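Local coordinates for putative amino acid binding protein (Streptococcus mutans, PDB 4C0R) that binds oxidized glutathione as the solute-binding protein GshT and probably delivers it to the cystine ABC importer TcyBC, at residues E30-V35 / V192-A197; P90-V95 / I165-I170. All coordinates share one frame; numbering follows the deposited sequence.

Interaction 1 (E30-V35 / V192-A197)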
loop_
_atom_site.group_PDB
_atom_site.type_symbol
_atom_site.label_atom_id
_atom_site.label_comp_id
_atom_site.label_asym_id
_atom_site.label_seq_id
_atom_site.Cartn_x
_atom_site.Cartn_y
_atom_site.Cartn_z
ATOM N N GLU A 30 10.016 -2.317 8.386
ATOM C CA GLU A 30 11.219 -3.072 8.606
ATOM C C GLU A 30 12.242 -2.812 7.488
ATOM O O GLU A 30 13.473 -2.826 7.736
ATOM C CB GLU A 30 10.877 -4.548 8.748
ATOM C CG GLU A 30 9.974 -4.832 9.902
ATOM C CD GLU A 30 10.572 -4.562 11.293
ATOM O OE1 GLU A 30 11.787 -4.327 11.445
ATOM O OE2 GLU A 30 9.810 -4.583 12.286
ATOM N N VAL A 31 11.778 -2.570 6.258
ATOM C CA VAL A 31 12.676 -2.096 5.225
ATOM C C VAL A 31 13.309 -0.774 5.569
ATOM O O VAL A 31 14.509 -0.597 5.444
ATOM C CB VAL A 31 12.031 -2.071 3.814
ATOM C CG1 VAL A 31 12.973 -1.422 2.816
ATOM C CG2 VAL A 31 11.660 -3.534 3.362
ATOM N N ALA A 32 12.485 0.187 6.006
ATOM C CA ALA A 32 13.025 1.454 6.428
ATOM C C ALA A 32 14.067 1.276 7.558
ATOM O O ALA A 32 15.140 1.878 7.503
ATOM C CB ALA A 32 11.890 2.374 6.867
ATOM N N LYS A 33 13.744 0.468 8.575
ATOM C CA LYS A 33 14.691 0.241 9.665
ATOM C C LYS A 33 15.991 -0.331 9.127
ATOM O O LYS A 33 17.069 0.060 9.560
ATOM C CB LYS A 33 14.102 -0.646 10.744
ATOM C CG LYS A 33 13.128 0.151 11.647
ATOM C CD LYS A 33 12.496 -0.651 12.755
ATOM C CE LYS A 33 11.530 0.201 13.535
ATOM N NZ LYS A 33 11.169 -0.496 14.801
ATOM N N GLU A 34 15.903 -1.273 8.215
ATOM C CA GLU A 34 17.132 -1.853 7.655
ATOM C C GLU A 34 17.916 -0.828 6.838
ATOM O O GLU A 34 19.135 -0.740 6.979
ATOM C CB GLU A 34 16.796 -3.077 6.817
ATOM C CG GLU A 34 18.007 -3.896 6.388
ATOM C CD GLU A 34 18.626 -4.701 7.524
ATOM O OE1 GLU A 34 17.890 -5.063 8.472
ATOM O OE2 GLU A 34 19.837 -4.931 7.440
ATOM N N VAL A 35 17.231 -0.032 6.047
ATOM C CA VAL A 35 17.887 1.065 5.325
ATOM C C VAL A 35 18.680 1.971 6.276
ATOM O O VAL A 35 19.827 2.342 6.023
ATOM C CB VAL A 35 16.847 1.881 4.535
ATOM C CG1 VAL A 35 17.374 3.236 4.120
ATOM C CG2 VAL A 35 16.350 1.041 3.347
ATOM N N VAL A 192 5.213 -0.568 -5.320
ATOM C CA VAL A 192 4.969 0.332 -4.210
ATOM C C VAL A 192 6.320 0.890 -3.752
ATOM O O VAL A 192 7.402 0.324 -4.102
ATOM C CB VAL A 192 4.220 -0.291 -3.135
ATOM C CG1 VAL A 192 2.732 -0.591 -3.603
ATOM C CG2 VAL A 192 4.956 -1.495 -2.651
ATOM N N TYR A 193 6.287 2.004 -3.031
ATOM C CA TYR A 193 7.459 2.864 -2.881
ATOM C C TYR A 193 7.443 3.595 -1.569
ATOM O O TYR A 193 6.347 3.750 -0.997
ATOM C CB TYR A 193 7.334 4.016 -3.897
ATOM C CG TYR A 193 7.283 3.613 -5.342
ATOM C CD1 TYR A 193 6.088 3.240 -5.969
ATOM C CD2 TYR A 193 8.439 3.598 -6.075
ATOM C CE1 TYR A 193 6.062 2.871 -7.324
ATOM C CE2 TYR A 193 8.439 3.197 -7.408
ATOM C CZ TYR A 193 7.262 2.875 -8.037
ATOM O OH TYR A 193 7.287 2.508 -9.369
ATOM N N PHE A 194 8.577 4.118 -1.159
ATOM C CA PHE A 194 8.619 5.202 -0.182
ATOM C C PHE A 194 8.410 6.500 -0.926
ATOM O O PHE A 194 8.856 6.646 -2.069
ATOM C CB PHE A 194 9.970 5.283 0.500
ATOM C CG PHE A 194 10.274 4.094 1.385
ATOM C CD1 PHE A 194 9.573 3.897 2.566
ATOM C CD2 PHE A 194 11.258 3.179 1.033
ATOM C CE1 PHE A 194 9.857 2.814 3.385
ATOM C CE2 PHE A 194 11.547 2.090 1.876
ATOM C CZ PHE A 194 10.852 1.931 3.033
ATOM N N ILE A 195 7.763 7.476 -0.287
ATOM C CA ILE A 195 7.714 8.805 -0.822
ATOM C C ILE A 195 8.345 9.789 0.153
ATOM O O ILE A 195 8.513 9.494 1.328
ATOM C CB ILE A 195 6.285 9.254 -1.181
ATOM C CG1 ILE A 195 5.362 9.211 0.039
ATOM C CG2 ILE A 195 5.704 8.465 -2.342
ATOM C CD1 ILE A 195 3.959 9.810 -0.249
ATOM N N PHE A 196 8.731 10.956 -0.370
ATOM C CA PHE A 196 9.427 11.923 0.466
ATOM C C PHE A 196 8.896 13.323 0.220
ATOM O O PHE A 196 8.435 13.646 -0.875
ATOM C CB PHE A 196 10.935 11.987 0.181
ATOM C CG PHE A 196 11.619 10.651 0.210
ATOM C CD1 PHE A 196 11.585 9.819 -0.885
ATOM C CD2 PHE A 196 12.306 10.254 1.322
ATOM C CE1 PHE A 196 12.228 8.576 -0.875
ATOM C CE2 PHE A 196 12.941 9.021 1.354
ATOM C CZ PHE A 196 12.904 8.179 0.238
ATOM N N ALA A 197 9.078 14.161 1.223
ATOM C CA ALA A 197 8.816 15.592 1.061
ATOM C C ALA A 197 9.729 16.072 -0.054
ATOM O O ALA A 197 10.832 15.560 -0.275
ATOM C CB ALA A 197 9.065 16.317 2.385
#

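Interaction 2 (P90-V95 / I165-I170)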
loop_
_atom_site.group_PDB
_atom_site.type_symbol
_atom_site.label_atom_id
_atom_site.label_comp_id
_atom_site.label_asym_id
_atom_site.label_seq_id
_atom_site.Cartn_x
_atom_site.Cartn_y
_atom_site.Cartn_z
ATOM N N PRO A 90 0.156 -6.746 -7.120
ATOM C CA PRO A 90 -0.923 -6.488 -8.042
ATOM C C PRO A 90 -2.290 -6.497 -7.399
ATOM O O PRO A 90 -2.469 -6.965 -6.286
ATOM C CB PRO A 90 -0.794 -7.643 -9.052
ATOM C CG PRO A 90 -0.285 -8.737 -8.290
ATOM C CD PRO A 90 0.690 -8.108 -7.258
ATOM N N LEU A 91 -3.273 -5.936 -8.107
ATOM C CA LEU A 91 -4.594 -5.838 -7.557
ATOM C C LEU A 91 -5.396 -7.097 -7.715
ATOM O O LEU A 91 -5.256 -7.855 -8.700
ATOM C CB LEU A 91 -5.403 -4.705 -8.207
ATOM C CG LEU A 91 -4.909 -3.329 -7.885
ATOM C CD1 LEU A 91 -5.729 -2.334 -8.719
ATOM C CD2 LEU A 91 -5.071 -3.063 -6.420
ATOM N N VAL A 92 -6.292 -7.278 -6.767
ATOM C CA VAL A 92 -7.322 -8.324 -6.828
ATOM C C VAL A 92 -8.715 -7.763 -6.464
ATOM O O VAL A 92 -8.862 -6.714 -5.848
ATOM C CB VAL A 92 -7.044 -9.515 -5.908
ATOM C CG1 VAL A 92 -5.800 -10.180 -6.305
ATOM C CG2 VAL A 92 -7.002 -9.069 -4.402
ATOM N N LEU A 93 -9.730 -8.496 -6.902
ATOM C CA LEU A 93 -11.079 -8.315 -6.545
ATOM C C LEU A 93 -11.383 -9.353 -5.468
ATOM O O LEU A 93 -11.196 -10.543 -5.680
ATOM C CB LEU A 93 -11.890 -8.612 -7.817
ATOM C CG LEU A 93 -13.352 -8.420 -8.002
ATOM C CD1 LEU A 93 -13.858 -7.099 -7.447
ATOM C CD2 LEU A 93 -13.611 -8.521 -9.509
ATOM N N VAL A 94 -11.821 -8.911 -4.305
ATOM C CA VAL A 94 -12.217 -9.763 -3.219
ATOM C C VAL A 94 -13.748 -9.864 -3.234
ATOM O O VAL A 94 -14.435 -8.859 -3.167
ATOM C CB VAL A 94 -11.814 -9.173 -1.861
ATOM C CG1 VAL A 94 -12.225 -10.094 -0.729
ATOM C CG2 VAL A 94 -10.296 -8.898 -1.846
ATOM N N VAL A 95 -14.242 -11.084 -3.337
ATOM C CA VAL A 95 -15.667 -11.370 -3.424
ATOM C C VAL A 95 -15.946 -12.662 -2.691
ATOM O O VAL A 95 -15.046 -13.469 -2.455
ATOM C CB VAL A 95 -16.144 -11.575 -4.905
ATOM C CG1 VAL A 95 -15.991 -10.271 -5.738
ATOM C CG2 VAL A 95 -15.410 -12.743 -5.535
ATOM N N ILE A 165 -1.426 -8.838 -1.774
ATOM C CA ILE A 165 -0.690 -9.301 -0.614
ATOM C C ILE A 165 -1.508 -9.042 0.676
ATOM O O ILE A 165 -1.701 -9.954 1.506
ATOM C CB ILE A 165 0.691 -8.668 -0.553
ATOM C CG1 ILE A 165 1.604 -9.132 -1.696
ATOM C CG2 ILE A 165 1.354 -9.006 0.809
ATOM C CD1 ILE A 165 2.842 -8.331 -1.888
ATOM N N SER A 166 -2.066 -7.844 0.843
ATOM C CA SER A 166 -2.881 -7.591 2.015
ATOM C C SER A 166 -4.196 -8.356 1.984
ATOM O O SER A 166 -4.631 -8.870 2.984
ATOM C CB SER A 166 -3.176 -6.106 2.217
ATOM O OG SER A 166 -2.034 -5.421 2.668
ATOM N N ALA A 167 -4.825 -8.418 0.805
ATOM C CA ALA A 167 -6.094 -9.147 0.718
ATOM C C ALA A 167 -5.927 -10.586 1.194
ATOM O O ALA A 167 -6.716 -11.084 1.999
ATOM C CB ALA A 167 -6.638 -9.112 -0.688
ATOM N N GLU A 168 -4.936 -11.260 0.645
ATOM C CA GLU A 168 -4.692 -12.666 0.951
ATOM C C GLU A 168 -4.302 -12.838 2.409
ATOM O O GLU A 168 -4.773 -13.753 3.101
ATOM C CB GLU A 168 -3.676 -13.270 -0.014
ATOM C CG GLU A 168 -4.220 -13.376 -1.435
ATOM C CD GLU A 168 -3.356 -14.185 -2.347
ATOM O OE1 GLU A 168 -2.116 -14.165 -2.214
ATOM O OE2 GLU A 168 -3.956 -14.820 -3.233
ATOM N N THR A 169 -3.460 -11.936 2.890
ATOM C CA THR A 169 -2.996 -12.027 4.267
ATOM C C THR A 169 -4.146 -11.929 5.258
ATOM O O THR A 169 -4.263 -12.736 6.179
ATOM C CB THR A 169 -1.953 -10.920 4.571
ATOM O OG1 THR A 169 -0.775 -11.135 3.774
ATOM C CG2 THR A 169 -1.639 -10.875 6.034
ATOM N N ILE A 170 -5.010 -10.949 5.058
ATOM C CA ILE A 170 -6.160 -10.703 5.939
ATOM C C ILE A 170 -7.160 -11.845 5.864
ATOM O O ILE A 170 -7.622 -12.309 6.878
ATOM C CB ILE A 170 -6.823 -9.376 5.593
ATOM C CG1 ILE A 170 -5.934 -8.234 6.028
ATOM C CG2 ILE A 170 -8.152 -9.255 6.312
ATOM C CD1 ILE A 170 -6.310 -6.897 5.403
#

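Interaction 1 (E30-V35 / V192-A197)
In one lobe of this solute-binding protein, V31 and A32 of helix 27-36 meet F194 of strand 191-196 where the helix packs on the central sheet. The contact is apolar and buried, and the phenyl ring of F194 supplies the whole strand side of it. The two backbones stay well apart: the closest CA atoms, those of A32 and F194, are 8.8 Å from each other, and the ring spans this gap with its far end leading. CG of F194 lies anti to its own carbonyl carbon (chi1 -67°), which sends the ring out from the sheet to the helix.

V31 and A32 receive it side by side. CG1 of V31 sits at the ring edge, in the ring plane, 3.9 Å from CE2 of F194 and 4.0 Å from CZ of F194. That branch stands anti to the backbone N of V31 (chi1 174°). CB of A32 is 4.0 Å from CZ of F194 and 4.1 Å from CE1 of F194, so the two residues meet the same far end of the ring at neighbouring atoms. The backbone N of A32 also approaches obliquely, 3.8 Å from CZ of F194, in plain van der Waals contact. The short methyl of A32 lets the ring come right up to the helix backbone.

V31 also touches L211 of helix 201-216 and L220 and L223 of helix 219-228, which extend this apolar layer beyond the phenyl ring. On the strand side, S83 OG is hydrogen-bonded to F194 N and A67 touches the F194 side chain. Helix 27-36 packed on the sheet in this way is part of an alpha/beta lobe, as in the periplasmic binding protein fold of this family.

Interaction 2 (P90-V95 / I165-I170)
Strand residues 91-95 and helix residues 165-170 run in broadly the same direction, with the CA atoms of V94 and A167, the nearest pair, 7.3 Å apart. V92 and V94, two positions apart on the strand, both direct their side chains to the helix, and A167 answers them from the facing side. Its methyl group settles against one branch of each valine: CB of A167 is 3.7 Å from CG2 of V92 and 3.8 Å from CG2 of V94. CG2 of V92 and CG2 of V94 are themselves 4.2 Å apart, so the A167 methyl rests against both methyls at once.

The valines present this same branch through different rotations. In V92, CG1 is anti to the carbonyl carbon (chi1 -62°), which leaves CG2 between the backbone N and the carbonyl carbon; in V94, CG1 is anti to the backbone N (chi1 -179°), which leaves CG2 anti to the carbonyl carbon. All three partners are buried, no hydrogen bond links the two segments, and the small alanine lets the helix backbone lie close to the sheet.

Within the helix, I165 O accepts two bonds from T169. OG1 of T169 reaches it at 2.7 Å, tilted 35° from the carbonyl plane, alongside the regular helix bond from N of T169 at 3.0 Å. The hydroxyl thus folds back on its own helix and satisfies its hydrogen there.

The strand pairs by its backbone with 160-163 on one flank, through V92 with F162 and V94 with K160, and with 179-183 on the other, through L93 with I182. Helix 164-173 follows directly after 160-163 and turns back over the sheet, while I170 and S166 carry the packing on to helix 145-153.

Interactions 1 and 2 each set a helix on a different part of one mixed sheet. The long strand 81-96, antiparallel neighbour of 191-196, links the two parts, its later residues 90-95 lying in the second lobe. Their centres are 22 Å apart on opposite sides of the centre of the chain, and their nearest atoms, about 7 Å apart, do not touch. Along the chain, interaction 2 is nested between 30-35 and 192-197. This order fits a two-lobed binding protein in which the chain leaves the first lobe, builds the second and returns. Oxidized glutathione disulfide is bound between them, about 12 Å from the F194 side chain and about 10 Å from that of A167, so each contact lies in a different lobe, back from the bound ligand.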